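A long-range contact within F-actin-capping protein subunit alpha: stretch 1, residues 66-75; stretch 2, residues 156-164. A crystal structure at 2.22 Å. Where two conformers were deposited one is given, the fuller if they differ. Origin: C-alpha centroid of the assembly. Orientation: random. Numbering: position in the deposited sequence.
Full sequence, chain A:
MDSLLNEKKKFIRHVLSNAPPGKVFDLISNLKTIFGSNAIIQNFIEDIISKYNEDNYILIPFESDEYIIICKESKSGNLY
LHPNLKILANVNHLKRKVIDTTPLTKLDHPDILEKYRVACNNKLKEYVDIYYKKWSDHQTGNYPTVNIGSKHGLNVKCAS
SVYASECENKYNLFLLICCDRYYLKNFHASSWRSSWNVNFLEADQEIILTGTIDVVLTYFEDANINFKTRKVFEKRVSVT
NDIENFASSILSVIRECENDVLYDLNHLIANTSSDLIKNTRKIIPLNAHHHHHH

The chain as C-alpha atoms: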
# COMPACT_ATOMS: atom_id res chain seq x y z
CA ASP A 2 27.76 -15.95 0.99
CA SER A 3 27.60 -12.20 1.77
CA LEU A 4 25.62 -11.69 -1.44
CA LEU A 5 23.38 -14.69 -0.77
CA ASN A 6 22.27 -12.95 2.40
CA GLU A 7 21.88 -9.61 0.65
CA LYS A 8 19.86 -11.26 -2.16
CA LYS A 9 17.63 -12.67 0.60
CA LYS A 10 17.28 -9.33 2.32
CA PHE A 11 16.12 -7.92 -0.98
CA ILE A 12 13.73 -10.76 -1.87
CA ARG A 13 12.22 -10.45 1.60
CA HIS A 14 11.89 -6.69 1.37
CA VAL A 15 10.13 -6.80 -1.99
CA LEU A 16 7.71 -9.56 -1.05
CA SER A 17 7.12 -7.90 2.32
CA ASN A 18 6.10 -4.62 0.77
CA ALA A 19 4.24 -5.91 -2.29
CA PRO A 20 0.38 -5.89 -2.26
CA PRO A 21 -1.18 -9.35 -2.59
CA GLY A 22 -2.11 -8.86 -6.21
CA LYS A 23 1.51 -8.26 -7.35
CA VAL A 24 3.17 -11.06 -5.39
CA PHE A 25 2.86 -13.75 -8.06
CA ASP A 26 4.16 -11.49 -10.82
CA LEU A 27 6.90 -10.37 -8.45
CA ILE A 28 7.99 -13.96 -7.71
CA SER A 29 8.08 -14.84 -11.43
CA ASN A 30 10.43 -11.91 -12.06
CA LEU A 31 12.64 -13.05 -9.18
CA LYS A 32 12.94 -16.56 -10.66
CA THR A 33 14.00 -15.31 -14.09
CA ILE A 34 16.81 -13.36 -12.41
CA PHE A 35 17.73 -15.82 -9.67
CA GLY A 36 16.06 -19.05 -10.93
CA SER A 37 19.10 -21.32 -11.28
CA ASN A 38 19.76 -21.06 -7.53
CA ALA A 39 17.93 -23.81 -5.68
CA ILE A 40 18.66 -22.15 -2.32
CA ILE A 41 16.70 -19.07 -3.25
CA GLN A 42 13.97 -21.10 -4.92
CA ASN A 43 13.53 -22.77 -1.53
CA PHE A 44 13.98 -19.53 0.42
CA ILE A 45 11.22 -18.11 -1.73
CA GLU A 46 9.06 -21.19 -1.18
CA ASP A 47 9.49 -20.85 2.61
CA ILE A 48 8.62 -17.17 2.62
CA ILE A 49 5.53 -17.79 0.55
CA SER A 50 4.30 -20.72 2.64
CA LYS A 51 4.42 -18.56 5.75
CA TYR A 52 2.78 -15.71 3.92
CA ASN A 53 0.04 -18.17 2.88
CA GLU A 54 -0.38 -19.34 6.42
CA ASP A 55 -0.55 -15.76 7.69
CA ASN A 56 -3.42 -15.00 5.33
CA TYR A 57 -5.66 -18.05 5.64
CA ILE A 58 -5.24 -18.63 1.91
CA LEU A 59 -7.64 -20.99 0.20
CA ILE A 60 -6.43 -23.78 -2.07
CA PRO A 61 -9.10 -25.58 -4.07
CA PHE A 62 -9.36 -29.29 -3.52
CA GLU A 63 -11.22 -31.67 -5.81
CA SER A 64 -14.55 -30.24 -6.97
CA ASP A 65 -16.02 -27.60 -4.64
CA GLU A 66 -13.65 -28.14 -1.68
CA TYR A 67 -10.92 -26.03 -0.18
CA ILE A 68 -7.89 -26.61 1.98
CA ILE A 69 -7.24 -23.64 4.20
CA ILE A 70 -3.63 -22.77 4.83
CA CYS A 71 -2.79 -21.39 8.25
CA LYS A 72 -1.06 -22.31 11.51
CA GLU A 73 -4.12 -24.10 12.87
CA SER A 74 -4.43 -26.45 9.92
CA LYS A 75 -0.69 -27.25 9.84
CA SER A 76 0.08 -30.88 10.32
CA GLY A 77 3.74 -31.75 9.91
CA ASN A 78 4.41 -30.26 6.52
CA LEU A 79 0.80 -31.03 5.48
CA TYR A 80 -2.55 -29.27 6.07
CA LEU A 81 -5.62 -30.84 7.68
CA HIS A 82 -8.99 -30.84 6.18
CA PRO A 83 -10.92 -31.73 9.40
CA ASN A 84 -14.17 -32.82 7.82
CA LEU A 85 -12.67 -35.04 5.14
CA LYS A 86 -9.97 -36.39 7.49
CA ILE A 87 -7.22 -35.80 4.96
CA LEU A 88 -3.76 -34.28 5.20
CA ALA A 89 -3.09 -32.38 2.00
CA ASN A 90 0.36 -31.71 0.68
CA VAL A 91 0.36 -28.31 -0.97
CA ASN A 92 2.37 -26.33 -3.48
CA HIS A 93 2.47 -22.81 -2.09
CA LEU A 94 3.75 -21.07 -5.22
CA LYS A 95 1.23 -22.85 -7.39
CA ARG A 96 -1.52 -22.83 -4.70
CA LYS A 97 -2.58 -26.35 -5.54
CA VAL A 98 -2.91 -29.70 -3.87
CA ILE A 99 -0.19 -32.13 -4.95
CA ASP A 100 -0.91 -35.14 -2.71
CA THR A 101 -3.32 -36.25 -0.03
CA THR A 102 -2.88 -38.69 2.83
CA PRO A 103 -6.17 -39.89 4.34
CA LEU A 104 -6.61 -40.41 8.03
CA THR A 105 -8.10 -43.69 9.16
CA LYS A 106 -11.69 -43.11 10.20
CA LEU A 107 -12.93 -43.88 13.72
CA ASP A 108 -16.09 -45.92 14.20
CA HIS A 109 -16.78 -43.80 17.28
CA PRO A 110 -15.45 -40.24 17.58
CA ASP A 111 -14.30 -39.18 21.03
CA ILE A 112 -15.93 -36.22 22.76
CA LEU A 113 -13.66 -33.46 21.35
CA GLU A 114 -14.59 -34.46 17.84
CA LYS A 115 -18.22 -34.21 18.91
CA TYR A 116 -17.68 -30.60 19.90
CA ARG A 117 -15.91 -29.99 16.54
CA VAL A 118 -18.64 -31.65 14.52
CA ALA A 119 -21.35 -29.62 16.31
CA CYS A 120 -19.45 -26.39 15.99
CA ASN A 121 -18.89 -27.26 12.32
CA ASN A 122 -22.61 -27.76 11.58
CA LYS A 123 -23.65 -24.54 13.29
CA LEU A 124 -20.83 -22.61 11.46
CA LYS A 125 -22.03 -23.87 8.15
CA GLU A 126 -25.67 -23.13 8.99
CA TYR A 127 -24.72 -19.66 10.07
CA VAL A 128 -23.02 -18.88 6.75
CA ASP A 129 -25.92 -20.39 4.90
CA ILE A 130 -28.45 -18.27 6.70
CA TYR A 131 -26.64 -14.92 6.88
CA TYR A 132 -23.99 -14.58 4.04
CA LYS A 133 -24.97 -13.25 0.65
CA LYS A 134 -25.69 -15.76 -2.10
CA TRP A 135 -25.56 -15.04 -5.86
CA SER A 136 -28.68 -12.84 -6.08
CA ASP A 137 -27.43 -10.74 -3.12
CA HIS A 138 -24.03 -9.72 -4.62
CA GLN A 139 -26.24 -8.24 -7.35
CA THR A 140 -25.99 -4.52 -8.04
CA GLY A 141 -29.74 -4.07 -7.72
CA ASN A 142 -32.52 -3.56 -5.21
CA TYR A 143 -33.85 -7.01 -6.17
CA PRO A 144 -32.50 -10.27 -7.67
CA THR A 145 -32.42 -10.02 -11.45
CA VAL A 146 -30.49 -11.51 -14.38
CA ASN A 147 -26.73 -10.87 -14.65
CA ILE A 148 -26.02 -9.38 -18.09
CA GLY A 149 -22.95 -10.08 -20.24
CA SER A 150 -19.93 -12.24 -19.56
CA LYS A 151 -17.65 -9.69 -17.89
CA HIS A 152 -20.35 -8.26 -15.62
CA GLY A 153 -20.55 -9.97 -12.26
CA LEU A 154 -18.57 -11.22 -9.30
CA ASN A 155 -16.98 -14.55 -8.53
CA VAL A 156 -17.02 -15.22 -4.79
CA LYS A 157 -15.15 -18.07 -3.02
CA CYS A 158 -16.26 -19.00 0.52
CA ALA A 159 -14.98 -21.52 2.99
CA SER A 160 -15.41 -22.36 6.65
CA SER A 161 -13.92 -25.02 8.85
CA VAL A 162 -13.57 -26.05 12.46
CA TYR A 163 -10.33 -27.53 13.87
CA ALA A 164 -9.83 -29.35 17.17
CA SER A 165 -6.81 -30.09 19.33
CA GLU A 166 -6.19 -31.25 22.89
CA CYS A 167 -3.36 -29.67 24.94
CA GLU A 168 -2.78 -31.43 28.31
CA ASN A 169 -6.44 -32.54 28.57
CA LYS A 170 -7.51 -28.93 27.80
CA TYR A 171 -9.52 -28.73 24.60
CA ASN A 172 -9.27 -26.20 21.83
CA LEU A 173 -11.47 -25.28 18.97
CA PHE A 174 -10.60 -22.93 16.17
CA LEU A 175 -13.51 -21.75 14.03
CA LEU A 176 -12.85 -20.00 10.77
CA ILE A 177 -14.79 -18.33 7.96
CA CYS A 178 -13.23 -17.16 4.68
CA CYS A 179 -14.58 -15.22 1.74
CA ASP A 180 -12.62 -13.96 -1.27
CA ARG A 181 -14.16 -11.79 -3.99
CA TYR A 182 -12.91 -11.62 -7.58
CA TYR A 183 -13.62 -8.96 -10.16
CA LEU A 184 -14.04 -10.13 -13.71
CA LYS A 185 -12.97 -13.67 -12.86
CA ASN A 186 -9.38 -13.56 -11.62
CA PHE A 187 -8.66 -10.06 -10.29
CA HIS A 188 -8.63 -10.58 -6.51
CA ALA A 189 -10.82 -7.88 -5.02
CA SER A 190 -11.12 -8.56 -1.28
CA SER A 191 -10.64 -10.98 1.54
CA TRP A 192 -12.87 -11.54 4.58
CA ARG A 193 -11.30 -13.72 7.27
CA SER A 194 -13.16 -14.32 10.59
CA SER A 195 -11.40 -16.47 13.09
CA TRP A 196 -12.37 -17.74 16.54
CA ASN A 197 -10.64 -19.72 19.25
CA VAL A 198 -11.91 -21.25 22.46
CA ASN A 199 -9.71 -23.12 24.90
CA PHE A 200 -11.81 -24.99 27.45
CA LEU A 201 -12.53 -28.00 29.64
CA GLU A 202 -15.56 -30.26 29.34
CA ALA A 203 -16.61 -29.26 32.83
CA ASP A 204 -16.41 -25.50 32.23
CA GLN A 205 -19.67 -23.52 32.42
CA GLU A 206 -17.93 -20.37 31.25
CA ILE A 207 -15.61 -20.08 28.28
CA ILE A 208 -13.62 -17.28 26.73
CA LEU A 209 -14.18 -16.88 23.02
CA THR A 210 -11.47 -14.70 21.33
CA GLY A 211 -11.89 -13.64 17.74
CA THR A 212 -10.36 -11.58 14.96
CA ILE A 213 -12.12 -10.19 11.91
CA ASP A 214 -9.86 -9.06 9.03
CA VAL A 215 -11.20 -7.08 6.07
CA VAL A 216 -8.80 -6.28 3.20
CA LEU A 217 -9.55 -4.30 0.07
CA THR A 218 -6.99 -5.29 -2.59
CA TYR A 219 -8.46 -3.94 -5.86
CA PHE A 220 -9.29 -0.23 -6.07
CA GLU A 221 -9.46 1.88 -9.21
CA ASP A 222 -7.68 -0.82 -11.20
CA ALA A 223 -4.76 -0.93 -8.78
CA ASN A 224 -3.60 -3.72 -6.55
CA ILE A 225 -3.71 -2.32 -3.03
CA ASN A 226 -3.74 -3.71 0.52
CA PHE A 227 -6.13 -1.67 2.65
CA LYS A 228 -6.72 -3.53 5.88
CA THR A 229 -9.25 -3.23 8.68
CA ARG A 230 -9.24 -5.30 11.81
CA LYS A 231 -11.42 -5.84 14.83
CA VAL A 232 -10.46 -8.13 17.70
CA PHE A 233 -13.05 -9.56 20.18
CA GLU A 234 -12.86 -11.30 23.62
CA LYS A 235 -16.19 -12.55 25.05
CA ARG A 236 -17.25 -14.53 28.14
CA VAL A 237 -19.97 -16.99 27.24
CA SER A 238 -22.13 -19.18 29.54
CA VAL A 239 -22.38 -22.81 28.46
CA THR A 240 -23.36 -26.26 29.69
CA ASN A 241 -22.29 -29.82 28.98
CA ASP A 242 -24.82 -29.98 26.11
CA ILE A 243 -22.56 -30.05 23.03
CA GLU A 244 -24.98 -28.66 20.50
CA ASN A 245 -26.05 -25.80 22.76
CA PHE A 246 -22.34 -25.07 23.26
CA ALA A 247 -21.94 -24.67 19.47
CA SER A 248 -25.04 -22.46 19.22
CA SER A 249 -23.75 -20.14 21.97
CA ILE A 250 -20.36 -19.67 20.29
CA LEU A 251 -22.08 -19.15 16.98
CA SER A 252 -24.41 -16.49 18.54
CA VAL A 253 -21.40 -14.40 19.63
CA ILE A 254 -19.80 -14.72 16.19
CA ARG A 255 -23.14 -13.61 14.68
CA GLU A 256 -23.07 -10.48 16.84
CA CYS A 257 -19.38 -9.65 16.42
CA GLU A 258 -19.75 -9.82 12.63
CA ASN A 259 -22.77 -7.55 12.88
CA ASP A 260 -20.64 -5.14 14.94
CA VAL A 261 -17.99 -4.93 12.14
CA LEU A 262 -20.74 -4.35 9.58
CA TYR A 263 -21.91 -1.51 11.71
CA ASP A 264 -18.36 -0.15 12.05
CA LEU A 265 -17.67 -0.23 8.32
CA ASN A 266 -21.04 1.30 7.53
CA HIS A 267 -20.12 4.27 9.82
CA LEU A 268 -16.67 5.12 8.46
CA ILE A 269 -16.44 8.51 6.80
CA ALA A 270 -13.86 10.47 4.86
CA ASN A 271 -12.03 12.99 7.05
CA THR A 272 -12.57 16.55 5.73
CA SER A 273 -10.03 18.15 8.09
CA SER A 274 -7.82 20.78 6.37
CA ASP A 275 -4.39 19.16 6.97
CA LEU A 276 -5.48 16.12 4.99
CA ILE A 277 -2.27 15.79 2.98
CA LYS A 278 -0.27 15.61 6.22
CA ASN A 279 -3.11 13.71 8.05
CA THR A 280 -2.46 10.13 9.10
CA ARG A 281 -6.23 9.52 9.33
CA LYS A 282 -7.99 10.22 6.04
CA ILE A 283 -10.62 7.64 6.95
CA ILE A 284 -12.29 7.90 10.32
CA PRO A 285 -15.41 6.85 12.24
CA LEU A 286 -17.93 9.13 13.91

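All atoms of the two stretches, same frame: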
# COMPACT_ATOMS: atom_id res chain seq x y z
N GLU A 66 -14.26 -28.16 -3.01
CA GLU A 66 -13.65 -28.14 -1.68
C GLU A 66 -12.49 -27.16 -1.63
O GLU A 66 -12.06 -26.58 -2.64
CB GLU A 66 -13.12 -29.52 -1.27
CG GLU A 66 -14.11 -30.69 -1.26
CD GLU A 66 -15.17 -30.65 -0.17
OE1 GLU A 66 -15.14 -29.79 0.76
OE2 GLU A 66 -16.06 -31.54 -0.25
N TYR A 67 -12.03 -26.93 -0.41
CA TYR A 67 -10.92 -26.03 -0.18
C TYR A 67 -10.12 -26.59 0.99
O TYR A 67 -10.68 -27.15 1.94
CB TYR A 67 -11.33 -24.59 0.19
CG TYR A 67 -11.94 -23.82 -1.00
CD1 TYR A 67 -11.14 -23.23 -1.98
CD2 TYR A 67 -13.34 -23.71 -1.13
CE1 TYR A 67 -11.72 -22.58 -3.09
CE2 TYR A 67 -13.91 -23.08 -2.23
CZ TYR A 67 -13.11 -22.52 -3.20
OH TYR A 67 -13.70 -21.89 -4.26
N ILE A 68 -8.82 -26.45 0.88
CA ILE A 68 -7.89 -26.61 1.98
C ILE A 68 -7.61 -25.21 2.41
O ILE A 68 -7.45 -24.32 1.55
CB ILE A 68 -6.57 -27.30 1.54
CG1 ILE A 68 -6.79 -28.74 1.08
CG2 ILE A 68 -5.59 -27.27 2.70
CD1 ILE A 68 -7.17 -29.64 2.24
N ILE A 69 -7.54 -24.98 3.71
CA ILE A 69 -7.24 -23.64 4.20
C ILE A 69 -5.87 -23.67 4.84
O ILE A 69 -5.62 -24.48 5.75
CB ILE A 69 -8.28 -23.14 5.18
CG1 ILE A 69 -9.70 -23.41 4.69
CG2 ILE A 69 -8.08 -21.65 5.33
CD1 ILE A 69 -10.67 -22.87 5.64
N ILE A 70 -5.00 -22.77 4.40
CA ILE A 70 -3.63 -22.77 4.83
C ILE A 70 -3.48 -21.81 5.97
O ILE A 70 -3.69 -20.62 5.78
CB ILE A 70 -2.69 -22.31 3.71
CG1 ILE A 70 -2.90 -22.99 2.36
CG2 ILE A 70 -1.31 -22.55 4.14
CD1 ILE A 70 -2.81 -24.47 2.43
N CYS A 71 -3.04 -22.29 7.13
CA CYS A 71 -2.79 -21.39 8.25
C CYS A 71 -2.12 -22.22 9.33
O CYS A 71 -2.14 -23.45 9.24
CB CYS A 71 -4.10 -20.80 8.80
SG CYS A 71 -5.32 -22.14 9.24
N LYS A 72 -1.68 -21.56 10.42
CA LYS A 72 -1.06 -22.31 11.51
C LYS A 72 -1.92 -23.47 11.94
O LYS A 72 -1.45 -24.60 12.11
CB LYS A 72 -0.88 -21.45 12.76
CG LYS A 72 -0.06 -20.26 12.65
CD LYS A 72 -0.20 -19.47 13.92
CE LYS A 72 0.67 -18.22 13.84
NZ LYS A 72 0.56 -17.42 15.08
N GLU A 73 -3.20 -23.17 12.21
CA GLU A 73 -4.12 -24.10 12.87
C GLU A 73 -4.36 -25.34 12.02
O GLU A 73 -4.67 -26.42 12.56
CB GLU A 73 -5.41 -23.31 13.18
CG GLU A 73 -5.21 -22.30 14.33
CD GLU A 73 -4.76 -20.86 13.92
OE1 GLU A 73 -4.72 -20.48 12.72
OE2 GLU A 73 -4.40 -20.09 14.85
N SER A 74 -4.26 -25.23 10.69
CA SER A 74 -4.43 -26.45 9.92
C SER A 74 -3.12 -27.22 9.76
O SER A 74 -3.19 -28.38 9.37
CB SER A 74 -5.00 -26.15 8.52
OG SER A 74 -4.18 -25.25 7.76
N LYS A 75 -1.97 -26.64 10.15
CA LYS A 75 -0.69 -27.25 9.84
C LYS A 75 -0.60 -28.60 10.50
O LYS A 75 -0.87 -28.74 11.70
CB LYS A 75 0.53 -26.42 10.32
CG LYS A 75 0.77 -25.07 9.68
CD LYS A 75 2.13 -24.50 10.09
CE LYS A 75 3.35 -25.41 9.70
NZ LYS A 75 3.37 -25.93 8.30
N VAL A 156 -17.27 -15.24 -6.22
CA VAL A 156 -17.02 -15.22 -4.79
C VAL A 156 -16.68 -16.64 -4.32
O VAL A 156 -17.38 -17.59 -4.68
CB VAL A 156 -18.22 -14.62 -4.03
CG1 VAL A 156 -19.49 -15.35 -4.39
CG2 VAL A 156 -17.97 -14.63 -2.53
N LYS A 157 -15.58 -16.78 -3.55
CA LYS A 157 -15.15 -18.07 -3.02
C LYS A 157 -15.21 -18.02 -1.50
O LYS A 157 -14.61 -17.12 -0.90
CB LYS A 157 -13.73 -18.45 -3.48
CG LYS A 157 -13.55 -18.61 -5.03
CD LYS A 157 -12.10 -18.97 -5.43
CE LYS A 157 -12.00 -19.37 -6.91
NZ LYS A 157 -12.65 -20.69 -7.25
N CYS A 158 -15.92 -19.00 -0.90
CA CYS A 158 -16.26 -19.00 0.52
C CYS A 158 -15.81 -20.32 1.11
O CYS A 158 -15.92 -21.38 0.47
CB CYS A 158 -17.78 -18.82 0.79
SG CYS A 158 -18.24 -18.68 2.60
N ALA A 159 -15.31 -20.27 2.33
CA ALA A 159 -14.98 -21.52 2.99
C ALA A 159 -15.04 -21.30 4.49
O ALA A 159 -14.81 -20.17 4.98
CB ALA A 159 -13.59 -22.05 2.51
N SER A 160 -15.37 -22.38 5.20
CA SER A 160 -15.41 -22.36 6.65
C SER A 160 -15.00 -23.73 7.16
O SER A 160 -15.31 -24.75 6.52
CB SER A 160 -16.84 -22.07 7.22
OG SER A 160 -17.82 -23.02 6.68
N SER A 161 -14.47 -23.77 8.39
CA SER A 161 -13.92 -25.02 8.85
C SER A 161 -13.85 -24.95 10.34
O SER A 161 -13.69 -23.87 10.86
CB SER A 161 -12.47 -25.23 8.27
OG SER A 161 -11.99 -26.45 8.77
N VAL A 162 -13.87 -26.08 11.04
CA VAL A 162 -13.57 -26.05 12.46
C VAL A 162 -12.50 -27.10 12.76
O VAL A 162 -12.62 -28.27 12.34
CB VAL A 162 -14.82 -26.29 13.37
CG1 VAL A 162 -14.38 -26.11 14.81
CG2 VAL A 162 -16.00 -25.19 13.18
N TYR A 163 -11.47 -26.69 13.53
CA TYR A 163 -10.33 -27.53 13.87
C TYR A 163 -10.25 -27.80 15.37
O TYR A 163 -10.47 -26.90 16.18
CB TYR A 163 -8.93 -26.87 13.45
CG TYR A 163 -8.86 -26.43 12.02
CD1 TYR A 163 -8.36 -27.29 11.02
CD2 TYR A 163 -9.36 -25.21 11.66
CE1 TYR A 163 -8.37 -26.93 9.68
CE2 TYR A 163 -9.33 -24.80 10.32
CZ TYR A 163 -8.84 -25.63 9.34
OH TYR A 163 -8.84 -25.22 7.99
N ALA A 164 -9.85 -29.01 15.75
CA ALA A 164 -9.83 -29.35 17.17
C ALA A 164 -8.51 -29.94 17.59
O ALA A 164 -7.94 -30.78 16.88
CB ALA A 164 -10.88 -30.38 17.51

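The two stretches are held together almost entirely by side-chain packing: no backbone hydrogen bond joins them, and the one hydrogen bond that crosses the contact, from K157 NZ to Y67 OH at 3.4 Å, is weak. The reason lies in how the strands meet. Strand 66-70 crosses strand 156-164 at 63°, with the axes no closer than 7.9 Å, too far apart for the two to pair as neighbours in a sheet. Near the crossing, the CA atoms of Y67 and A159 lie 6.8 Å apart, and the space between the backbones is filled by side chains. Together the stretches bury 418 Å².

Side-chain alternation sets which side chains face the contact. In the first strand, Y67 and I69 point toward the partner while I68 and I70 point away; in the second, K157, A159, S161 and Y163 point toward it. Two tyrosines, one from each strand, supply the largest covered areas, and each reaches across to the other stretch.

Y67 packs along residues K157 to A159. Y67 CD2 is 4.0 Å from A159 CB, an apolar contact between the ring and the methyl group, and Y67 CE2 is 3.8 Å from the carbonyl oxygen C158 O. The hydroxyl end continues to K157, where Y67 OH comes within 3.4 Å of the aliphatic K157 CG. The extended part of the lysine chain therefore runs beside the phenol before its amine makes the weak bond to the same oxygen.

I69 bridges the two ends of the contact. I69 CD1 lies 4.0 Å from S161 CB and 4.4 Å from A159 CB, while I69 CB is 3.5 Å from Y163 OH. No hydrogen bond across the contact uses the Y163 hydroxyl; here it simply packs against the isoleucine.

Beyond the strand, the first stretch turns, and Y163 packs against this turn. Y163 CE1 is 3.6 Å from S74 CB, and Y163 CD1 is 4.1 Å from E73 O. C71 SG sits 5.5 Å from the centroid of the Y163 ring in an oblique sulfur-aromatic interaction, placing a polarizable atom near the aromatic system. The turn is braced internally: S74 OG donates to I69 O at 2.6 Å and accepts from C71 N at 3.2 Å. With its hydroxyl engaged in its own stretch, S74 offers its CB to the tyrosine. E73 begins toward the second strand, but its side chain leads away, and its OE1 is hydrogen-bonded elsewhere in the structure.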